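Local coordinates for protein peptidase, C14 family (Geobacter sulfurreducens PCA, PDB 3BIJ) that is probably a caspase-like cysteine endopeptidase of the C14 family, although its activity and natural substrate remain uncharacterised, at residues T185-Q188 / K189-K192; V230-N233 / G234-K237; R241-H244 / K245-R249. All blocks are in the same frame, centred on the assembly; numbering follows the deposited sequence.

How the contacts relate
Contacts 2 and 3 form one neighbourhood, their centres about 12 Å apart: the chain leaves helix 222-231 through the turn of contact 2 and enters helix 240-250, which carries contact 3. The two touch directly, Val-230 CG2 packing on Phe-243 CE1 and on Ile-247 CG1, and Tyr-236 reaching Ser-242. Contact 1, at the C-terminal end of helix 180-189, lies on the opposite side of the chain's centre, about 41 Å from contact 2 and 36 Å from contact 3 between centres. All three belong to helices and loops around the central sheet, whereas caspase-like peptidases generally carry their catalytic histidine and cysteine at the ends of central strands.

Contact 1: residues T185-Q188 / K189-K192; sequences TIQQ and KTKK
The flat peptide carbonyl of Ile-186 is approached over both faces, by Lys-189 N on one and by the hydroxyl of Thr-190 on the other. Thr-190 OG1 donates to Ile-186 O at 2.7 Å, 36° out of the carbonyl plane. Lys-189 N gives a longer bond to Ile-186 O, 3.2 Å, and stands well above the opposite face. The same amide also makes a weak bond to Thr-185 O at 3.0 Å, so it is shared between two carbonyls of the preceding turn. Thr-190 OG1 is brought back over the last turn because it sits between its own backbone N and carbonyl carbon (chi1 56°). The methyl stays close by: Thr-190 CG2 lies alongside Ile-186 CG2, 4.0 Å apart, the two side chains pointing the same way. Lys-189 uses its aliphatic part: CG rests 3.2 Å from Thr-185 O, and CD passes the methyl CG2 of Thr-185 at 3.9 Å. The hydroxyl of Thr-185 turns instead to Glu-181 O, one helical turn back. Farther on, Lys-192 folds its chain round to a weak bond from NZ to Thr-190 O, with Asp-113 as a long, weak ion partner. The inner side of this helix end is covered by the 109-119 region: Ile-186 packs on Ile-111 of strand 109-111 and, like Thr-190, on Glu-114 of helix 112-119.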
ATOM      1  N   THR A 185      27.640   4.080 -36.381  1.00 60.87           N
ATOM      2  CA  THR A 185      27.635   3.805 -37.813  1.00 61.92           C
ATOM      3  C   THR A 185      26.212   3.566 -38.288  1.00 63.93           C
ATOM      4  O   THR A 185      25.783   4.119 -39.294  1.00 64.26           O
ATOM      5  CB  THR A 185      28.479   2.570 -38.142  1.00 63.70           C
ATOM      6  OG1 THR A 185      29.850   2.844 -37.838  1.00 53.23           O
ATOM      7  CG2 THR A 185      28.352   2.218 -39.612  1.00 56.50           C
ATOM      8  N   ILE A 186      25.487   2.733 -37.550  1.00 68.85           N
ATOM      9  CA  ILE A 186      24.109   2.417 -37.875  1.00 67.48           C
ATOM     10  C   ILE A 186      23.270   3.686 -37.905  1.00 67.00           C
ATOM     11  O   ILE A 186      22.511   3.919 -38.843  1.00 63.36           O
ATOM     12  CB  ILE A 186      23.516   1.462 -36.825  1.00 71.02           C
ATOM     13  CG1 ILE A 186      24.269   0.133 -36.858  1.00 76.86           C
ATOM     14  CG2 ILE A 186      22.032   1.260 -37.078  1.00 80.35           C
ATOM     15  CD1 ILE A 186      23.811  -0.863 -35.829  1.00 68.80           C
ATOM     16  N   GLN A 187      23.427   4.504 -36.870  1.00 66.84           N
ATOM     17  CA  GLN A 187      22.672   5.744 -36.735  1.00 74.60           C
ATOM     18  C   GLN A 187      22.910   6.730 -37.884  1.00 79.90           C
ATOM     19  O   GLN A 187      22.042   7.557 -38.184  1.00 80.22           O
ATOM     20  CB  GLN A 187      23.016   6.416 -35.396  1.00 73.45           C
ATOM     21  CG  GLN A 187      21.890   7.256 -34.777  1.00 74.70           C
ATOM     22  CD  GLN A 187      20.737   6.404 -34.247  1.00 74.51           C
ATOM     23  OE1 GLN A 187      19.816   6.021 -34.988  1.00 68.31           O
ATOM     24  NE2 GLN A 187      20.795   6.089 -32.960  1.00 60.21           N
ATOM     25  N   GLN A 188      24.076   6.633 -38.527  1.00 82.50           N
ATOM     26  CA  GLN A 188      24.438   7.528 -39.636  1.00 79.49           C
ATOM     27  C   GLN A 188      24.133   6.990 -41.030  1.00 77.05           C
ATOM     28  O   GLN A 188      24.086   7.753 -41.997  1.00 75.21           O
ATOM     29  CB  GLN A 188      25.925   7.890 -39.565  1.00 78.95           C
ATOM     30  CG  GLN A 188      26.268   8.850 -38.444  1.00 87.07           C
ATOM     31  CD  GLN A 188      25.704  10.241 -38.685  1.00 95.14           C
ATOM     32  OE1 GLN A 188      24.520  10.401 -39.004  1.00 96.90           O
ATOM     33  NE2 GLN A 188      26.548  11.260 -38.528  1.00 93.25           N
ATOM     34  N   LYS A 189      23.938   5.679 -41.131  1.00 72.34           N
ATOM     35  CA  LYS A 189      23.636   5.050 -42.412  1.00 71.35           C
ATOM     36  C   LYS A 189      22.158   4.650 -42.497  1.00 76.93           C
ATOM     37  O   LYS A 189      21.745   3.955 -43.431  1.00 82.32           O
ATOM     38  CB  LYS A 189      24.530   3.816 -42.625  1.00 68.72           C
ATOM     39  CG  LYS A 189      24.244   2.647 -41.689  1.00 70.80           C
ATOM     40  CD  LYS A 189      25.267   1.533 -41.841  1.00 72.19           C
ATOM     41  CE  LYS A 189      25.290   0.968 -43.252  1.00 67.72           C
ATOM     42  NZ  LYS A 189      26.412   0.006 -43.418  1.00 58.82           N
ATOM     43  N   THR A 190      21.368   5.072 -41.512  1.00 75.41           N
ATOM     44  CA  THR A 190      19.938   4.774 -41.505  1.00 80.42           C
ATOM     45  C   THR A 190      19.141   6.069 -41.436  1.00 79.85           C
ATOM     46  O   THR A 190      18.852   6.581 -40.355  1.00 80.23           O
ATOM     47  CB  THR A 190      19.520   3.858 -40.309  1.00 79.72           C
ATOM     48  OG1 THR A 190      19.911   4.461 -39.070  1.00 81.87           O
ATOM     49  CG2 THR A 190      20.163   2.485 -40.430  1.00 82.96           C
ATOM     50  N   LYS A 191      18.801   6.598 -42.606  1.00 84.34           N
ATOM     51  CA  LYS A 191      18.033   7.836 -42.701  1.00 85.99           C
ATOM     52  C   LYS A 191      16.630   7.544 -42.178  1.00 81.86           C
ATOM     53  O   LYS A 191      16.084   6.461 -42.406  1.00 77.13           O
ATOM     54  CB  LYS A 191      17.962   8.317 -44.163  1.00 89.17           C
ATOM     55  CG  LYS A 191      18.018   9.845 -44.364  1.00 89.36           C
ATOM     56  CD  LYS A 191      19.397  10.423 -44.020  1.00 83.47           C
ATOM     57  CE  LYS A 191      19.522  11.906 -44.403  1.00 76.08           C
ATOM     58  NZ  LYS A 191      18.605  12.802 -43.639  1.00 68.94           N
ATOM     59  N   LYS A 192      16.058   8.514 -41.472  1.00 82.12           N
ATOM     60  CA  LYS A 192      14.728   8.375 -40.899  1.00 79.55           C
ATOM     61  C   LYS A 192      13.668   8.237 -41.988  1.00 76.68           C
ATOM     62  O   LYS A 192      13.883   8.644 -43.129  1.00 74.84           O
ATOM     63  CB  LYS A 192      14.409   9.588 -40.014  1.00 83.44           C
ATOM     64  CG  LYS A 192      15.270   9.739 -38.738  1.00 89.60           C
ATOM     65  CD  LYS A 192      16.617  10.451 -38.970  1.00 88.87           C
ATOM     66  CE  LYS A 192      17.797   9.479 -39.082  1.00 87.57           C
ATOM     67  NZ  LYS A 192      18.044   8.659 -37.855  1.00 80.02           N
TER

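Contact 2: residues V230-N233 / G234-K237; sequences VWKN and GLYK
Trp-231 O receives three successive backbone amides of the following turn, Gly-234 N, Leu-235 N and Tyr-236 N, each through a weak, bent bond. Gly-234 N is 3.0 Å from Trp-231 O and Tyr-236 N 3.3 Å from it, so the carbonyl is satisfied by several imperfect donors. A better-formed bond runs from Leu-235 N to Lys-232 O, 3.1 Å long, with the donor standing above the carbonyl plane. Lys-232, Asn-233 and Gly-234 all have positive phi, a brief left-handed helical run after the right-handed helix 222-231; residues 232-235 make a type I' beta turn, with Asn-233 and Gly-234 at its corners. In the caspase-like domain this turn starts the connection to helix 240-250. Gly-234 lies over one face of the indole, its CA 3.8 Å from the centroid of the five-membered ring in a CH-pi contact. A beta carbon at this position would collide with Asn-233 O. The indole reaches under the glycine because Trp-231 CG is anti to the backbone N (chi1 173°). Its benzo side meets Tyr-236, Trp-231 CE3 to Tyr-236 CB 3.8 Å, the two side chains crossing at about a right angle, while Tyr-236 CB also sits 3.4 Å from Val-230 O. Arg-273 NH1 hydrogen-bonds to the carbonyl oxygens of both Gly-234 and Tyr-236. Tyr-236 O takes a further bond from Lys-237 NZ, 3.1 Å, and this sets Lys-237 NZ close to the like-charged Arg-273 NH1. The extended chain of Lys-232 carries NZ away into the second subunit, where the backbone oxygens of Asp-90, Glu-95 and Gly-98 of that subunit accept its hydrogen bonds.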
ATOM      1  N   VAL A 230      -8.966 -14.015 -26.355  1.00 32.20           N
ATOM      2  CA  VAL A 230     -10.118 -13.543 -27.122  1.00 31.08           C
ATOM      3  C   VAL A 230     -10.149 -14.269 -28.453  1.00 30.24           C
ATOM      4  O   VAL A 230     -11.208 -14.515 -29.006  1.00 30.51           O
ATOM      5  CB  VAL A 230     -10.075 -12.015 -27.397  1.00 29.76           C
ATOM      6  CG1 VAL A 230      -9.924 -11.251 -26.095  1.00 32.27           C
ATOM      7  CG2 VAL A 230      -8.938 -11.685 -28.339  1.00 46.32           C
ATOM      8  N   TRP A 231      -8.981 -14.608 -28.982  1.00 35.33           N
ATOM      9  CA  TRP A 231      -8.949 -15.320 -30.246  1.00 36.79           C
ATOM     10  C   TRP A 231      -9.583 -16.693 -30.035  1.00 38.04           C
ATOM     11  O   TRP A 231     -10.142 -17.287 -30.955  1.00 49.56           O
ATOM     12  CB  TRP A 231      -7.513 -15.460 -30.725  1.00 34.55           C
ATOM     13  CG  TRP A 231      -7.363 -16.314 -31.929  1.00 41.03           C
ATOM     14  CD1 TRP A 231      -6.647 -17.482 -32.023  1.00 32.93           C
ATOM     15  CD2 TRP A 231      -7.861 -16.045 -33.237  1.00 38.50           C
ATOM     16  NE1 TRP A 231      -6.659 -17.944 -33.305  1.00 34.57           N
ATOM     17  CE2 TRP A 231      -7.396 -17.084 -34.079  1.00 43.94           C
ATOM     18  CE3 TRP A 231      -8.651 -15.025 -33.790  1.00 39.60           C
ATOM     19  CZ2 TRP A 231      -7.694 -17.134 -35.449  1.00 24.73           C
ATOM     20  CZ3 TRP A 231      -8.945 -15.077 -35.158  1.00 38.44           C
ATOM     21  CH2 TRP A 231      -8.463 -16.128 -35.966  1.00 34.29           C
ATOM     22  N   LYS A 232      -9.501 -17.184 -28.806  1.00 39.37           N
ATOM     23  CA  LYS A 232     -10.061 -18.480 -28.427  1.00 41.47           C
ATOM     24  C   LYS A 232      -9.899 -19.603 -29.448  1.00 51.27           C
ATOM     25  O   LYS A 232     -10.884 -20.215 -29.884  1.00 50.08           O
ATOM     26  CB  LYS A 232     -11.543 -18.349 -28.061  1.00 40.07           C
ATOM     27  CG  LYS A 232     -12.040 -19.506 -27.201  1.00 34.88           C
ATOM     28  CD  LYS A 232     -13.451 -19.290 -26.758  1.00 37.75           C
ATOM     29  CE  LYS A 232     -13.870 -20.332 -25.734  1.00 43.97           C
ATOM     30  NZ  LYS A 232     -15.277 -20.113 -25.255  1.00 51.13           N
ATOM     31  N   ASN A 233      -8.650 -19.879 -29.821  1.00 52.49           N
ATOM     32  CA  ASN A 233      -8.331 -20.955 -30.763  1.00 53.55           C
ATOM     33  C   ASN A 233      -9.084 -20.867 -32.080  1.00 54.25           C
ATOM     34  O   ASN A 233      -9.534 -21.890 -32.603  1.00 55.16           O
ATOM     35  CB  ASN A 233      -8.624 -22.314 -30.117  1.00 47.48           C
ATOM     36  CG  ASN A 233      -7.942 -22.476 -28.775  1.00 55.46           C
ATOM     37  OD1 ASN A 233      -6.727 -22.632 -28.706  1.00 54.18           O
ATOM     38  ND2 ASN A 233      -8.725 -22.434 -27.694  1.00 65.20           N
ATOM     39  N   GLY A 234      -9.249 -19.649 -32.599  1.00 52.52           N
ATOM     40  CA  GLY A 234      -9.929 -19.476 -33.872  1.00 41.92           C
ATOM     41  C   GLY A 234     -11.435 -19.361 -33.839  1.00 41.30           C
ATOM     42  O   GLY A 234     -12.068 -19.376 -34.889  1.00 47.75           O
ATOM     43  N   LEU A 235     -12.022 -19.253 -32.654  1.00 45.87           N
ATOM     44  CA  LEU A 235     -13.470 -19.122 -32.556  1.00 45.47           C
ATOM     45  C   LEU A 235     -13.921 -17.668 -32.566  1.00 47.72           C
ATOM     46  O   LEU A 235     -15.118 -17.389 -32.541  1.00 45.89           O
ATOM     47  CB  LEU A 235     -13.990 -19.790 -31.285  1.00 43.52           C
ATOM     48  CG  LEU A 235     -14.436 -21.243 -31.402  1.00 38.87           C
ATOM     49  CD1 LEU A 235     -13.281 -22.103 -31.914  1.00 48.74           C
ATOM     50  CD2 LEU A 235     -14.894 -21.719 -30.032  1.00 37.00           C
ATOM     51  N   TYR A 236     -12.967 -16.743 -32.609  1.00 49.93           N
ATOM     52  CA  TYR A 236     -13.309 -15.323 -32.596  1.00 55.24           C
ATOM     53  C   TYR A 236     -13.913 -14.833 -33.906  1.00 54.01           C
ATOM     54  O   TYR A 236     -13.386 -15.083 -34.989  1.00 51.59           O
ATOM     55  CB  TYR A 236     -12.088 -14.461 -32.253  1.00 51.45           C
ATOM     56  CG  TYR A 236     -12.406 -12.982 -32.255  1.00 53.55           C
ATOM     57  CD1 TYR A 236     -13.141 -12.407 -31.220  1.00 46.49           C
ATOM     58  CD2 TYR A 236     -12.046 -12.169 -33.339  1.00 50.75           C
ATOM     59  CE1 TYR A 236     -13.523 -11.063 -31.272  1.00 53.79           C
ATOM     60  CE2 TYR A 236     -12.423 -10.821 -33.394  1.00 42.16           C
ATOM     61  CZ  TYR A 236     -13.167 -10.280 -32.359  1.00 45.63           C
ATOM     62  OH  TYR A 236     -13.597  -8.972 -32.419  1.00 46.91           O
ATOM     63  N   LYS A 237     -15.029 -14.124 -33.789  1.00 55.39           N
ATOM     64  CA  LYS A 237     -15.721 -13.569 -34.946  1.00 57.43           C
ATOM     65  C   LYS A 237     -15.634 -12.040 -34.857  1.00 54.18           C
ATOM     66  O   LYS A 237     -16.015 -11.456 -33.840  1.00 62.19           O
ATOM     67  CB  LYS A 237     -17.193 -13.993 -34.933  1.00 58.35           C
ATOM     68  CG  LYS A 237     -17.446 -15.491 -35.012  1.00 65.83           C
ATOM     69  CD  LYS A 237     -17.523 -16.000 -36.449  1.00 71.41           C
ATOM     70  CE  LYS A 237     -16.174 -15.939 -37.160  1.00 85.79           C
ATOM     71  NZ  LYS A 237     -15.191 -16.939 -36.611  1.00 93.09           N
TER

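Contact 3: residues R241-H244 / K245-R249; sequences RSFH and KAIVR
Phe-243 and Ile-247, one turn apart on helix 240-250, form the tight side of this i/i+4 pairing in an amphipathic helix of the caspase-like fold. The methyl Ile-247 CD1 stands over the centre of the phenyl ring, 4.1 Å from its centroid in a CH-pi contact. Both residues are buried against helix 222-231, where each meets Val-230. The next i/i+4 pair repeats the pattern less centrally: Val-248 CG1 lies over one face of the His-244 imidazole, offset toward the rim and 3.5 Å from His-244 CE1. With CG anti to the backbone N (chi1 171°), the imidazole is set where Val-248 CG1 can lie on its face; it also meets the ring of Phe-259. With an alanine here, Val-248 CG1 is likely to lose the ring face it rests on, and Phe-259 its ring partner. The loose side is the more exposed one: the chain of Lys-245 runs past Arg-241 O, with Lys-245 CG 3.3 Å from it, and NZ goes to a salt bridge with Asp-210 of the third subunit. His-244 O takes a weak bond from Ile-247 N and a much straighter one from Val-248 N, 3.0 Å with an N-H...O angle of 169°.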
ATOM      1  N   ARG A 241     -10.417  -4.171 -35.603  1.00 41.21           N
ATOM      2  CA  ARG A 241     -10.783  -3.168 -34.619  1.00 40.22           C
ATOM      3  C   ARG A 241     -11.484  -3.832 -33.461  1.00 37.59           C
ATOM      4  O   ARG A 241     -11.132  -3.604 -32.310  1.00 47.39           O
ATOM      5  CB  ARG A 241     -11.679  -2.100 -35.243  1.00 47.51           C
ATOM      6  CG  ARG A 241     -10.975  -1.337 -36.349  1.00 52.56           C
ATOM      7  CD  ARG A 241     -11.691  -0.060 -36.822  1.00 53.48           C
ATOM      8  NE  ARG A 241     -10.724   0.975 -36.732  1.00 60.86           N
ATOM      9  CZ  ARG A 241     -10.178   1.876 -37.539  1.00 60.88           C
ATOM     10  NH1 ARG A 241      -9.288   2.600 -36.899  1.00 69.49           N
ATOM     11  NH2 ARG A 241     -10.424   2.120 -38.822  1.00 55.25           N
ATOM     12  N   SER A 242     -12.463  -4.675 -33.751  1.00 41.77           N
ATOM     13  CA  SER A 242     -13.178  -5.360 -32.679  1.00 39.04           C
ATOM     14  C   SER A 242     -12.249  -6.256 -31.881  1.00 41.96           C
ATOM     15  O   SER A 242     -12.401  -6.381 -30.668  1.00 43.06           O
ATOM     16  CB  SER A 242     -14.310  -6.201 -33.247  1.00 35.44           C
ATOM     17  OG  SER A 242     -15.241  -5.368 -33.896  1.00 48.60           O
ATOM     18  N   PHE A 243     -11.297  -6.881 -32.571  1.00 39.42           N
ATOM     19  CA  PHE A 243     -10.352  -7.778 -31.927  1.00 35.40           C
ATOM     20  C   PHE A 243      -9.577  -6.968 -30.883  1.00 42.11           C
ATOM     21  O   PHE A 243      -9.494  -7.330 -29.704  1.00 34.23           O
ATOM     22  CB  PHE A 243      -9.417  -8.357 -32.987  1.00 38.30           C
ATOM     23  CG  PHE A 243      -8.512  -9.431 -32.482  1.00 39.21           C
ATOM     24  CD1 PHE A 243      -9.018 -10.513 -31.774  1.00 32.34           C
ATOM     25  CD2 PHE A 243      -7.147  -9.382 -32.763  1.00 31.94           C
ATOM     26  CE1 PHE A 243      -8.174 -11.533 -31.360  1.00 40.54           C
ATOM     27  CE2 PHE A 243      -6.294 -10.389 -32.358  1.00 28.72           C
ATOM     28  CZ  PHE A 243      -6.799 -11.472 -31.655  1.00 38.23           C
ATOM     29  N   HIS A 244      -9.047  -5.839 -31.333  1.00 39.74           N
ATOM     30  CA  HIS A 244      -8.290  -4.946 -30.492  1.00 42.86           C
ATOM     31  C   HIS A 244      -9.130  -4.455 -29.306  1.00 41.59           C
ATOM     32  O   HIS A 244      -8.696  -4.535 -28.159  1.00 38.32           O
ATOM     33  CB  HIS A 244      -7.805  -3.778 -31.349  1.00 41.74           C
ATOM     34  CG  HIS A 244      -7.190  -2.663 -30.561  1.00 44.87           C
ATOM     35  ND1 HIS A 244      -5.981  -2.793 -29.911  1.00 40.96           N
ATOM     36  CD2 HIS A 244      -7.625  -1.406 -30.305  1.00 21.84           C
ATOM     37  CE1 HIS A 244      -5.699  -1.662 -29.289  1.00 39.71           C
ATOM     38  NE2 HIS A 244      -6.679  -0.806 -29.512  1.00 37.76           N
ATOM     39  N   LYS A 245     -10.337  -3.963 -29.575  1.00 44.55           N
ATOM     40  CA  LYS A 245     -11.208  -3.461 -28.504  1.00 47.58           C
ATOM     41  C   LYS A 245     -11.541  -4.520 -27.456  1.00 46.67           C
ATOM     42  O   LYS A 245     -11.641  -4.219 -26.260  1.00 42.16           O
ATOM     43  CB  LYS A 245     -12.504  -2.887 -29.087  1.00 39.94           C
ATOM     44  CG  LYS A 245     -12.291  -1.618 -29.906  1.00 52.38           C
ATOM     45  CD  LYS A 245     -13.599  -1.081 -30.487  1.00 62.25           C
ATOM     46  CE  LYS A 245     -14.558  -0.595 -29.389  1.00 72.30           C
ATOM     47  NZ  LYS A 245     -14.050   0.635 -28.673  1.00 81.51           N
ATOM     48  N   ALA A 246     -11.701  -5.761 -27.905  1.00 43.10           N
ATOM     49  CA  ALA A 246     -12.010  -6.866 -26.998  1.00 43.64           C
ATOM     50  C   ALA A 246     -10.809  -7.202 -26.106  1.00 39.61           C
ATOM     51  O   ALA A 246     -10.971  -7.646 -24.972  1.00 48.43           O
ATOM     52  CB  ALA A 246     -12.433  -8.104 -27.800  1.00 24.26           C
ATOM     53  N   ILE A 247      -9.605  -6.996 -26.622  1.00 36.94           N
ATOM     54  CA  ILE A 247      -8.418  -7.286 -25.841  1.00 36.55           C
ATOM     55  C   ILE A 247      -8.214  -6.204 -24.795  1.00 39.69           C
ATOM     56  O   ILE A 247      -8.148  -6.505 -23.607  1.00 33.44           O
ATOM     57  CB  ILE A 247      -7.170  -7.387 -26.737  1.00 35.42           C
ATOM     58  CG1 ILE A 247      -7.327  -8.577 -27.680  1.00 34.41           C
ATOM     59  CG2 ILE A 247      -5.919  -7.548 -25.891  1.00 32.81           C
ATOM     60  CD1 ILE A 247      -6.242  -8.699 -28.691  1.00 34.07           C
ATOM     61  N   VAL A 248      -8.128  -4.949 -25.228  1.00 38.54           N
ATOM     62  CA  VAL A 248      -7.935  -3.856 -24.287  1.00 41.09           C
ATOM     63  C   VAL A 248      -8.969  -3.891 -23.164  1.00 35.12           C
ATOM     64  O   VAL A 248      -8.672  -3.526 -22.035  1.00 34.77           O
ATOM     65  CB  VAL A 248      -7.987  -2.470 -24.979  1.00 43.27           C
ATOM     66  CG1 VAL A 248      -7.059  -2.453 -26.177  1.00 43.03           C
ATOM     67  CG2 VAL A 248      -9.397  -2.130 -25.372  1.00 64.63           C
ATOM     68  N   ARG A 249     -10.171  -4.350 -23.466  1.00 36.47           N
ATOM     69  CA  ARG A 249     -11.215  -4.404 -22.464  1.00 44.28           C
ATOM     70  C   ARG A 249     -10.820  -5.272 -21.279  1.00 46.39           C
ATOM     71  O   ARG A 249     -11.219  -5.002 -20.150  1.00 49.40           O
ATOM     72  CB  ARG A 249     -12.502  -4.944 -23.086  1.00 60.39           C
ATOM     73  CG  ARG A 249     -13.756  -4.165 -22.721  1.00 68.28           C
ATOM     74  CD  ARG A 249     -13.609  -2.692 -23.112  1.00 83.95           C
ATOM     75  NE  ARG A 249     -14.855  -1.939 -22.916  1.00 93.91           N
ATOM     76  CZ  ARG A 249     -15.954  -2.121 -23.641  1.00 99.84           C
ATOM     77  NH1 ARG A 249     -15.962  -3.029 -24.615  1.00102.84           N
ATOM     78  NH2 ARG A 249     -17.038  -1.400 -23.390  1.00100.03           N
TER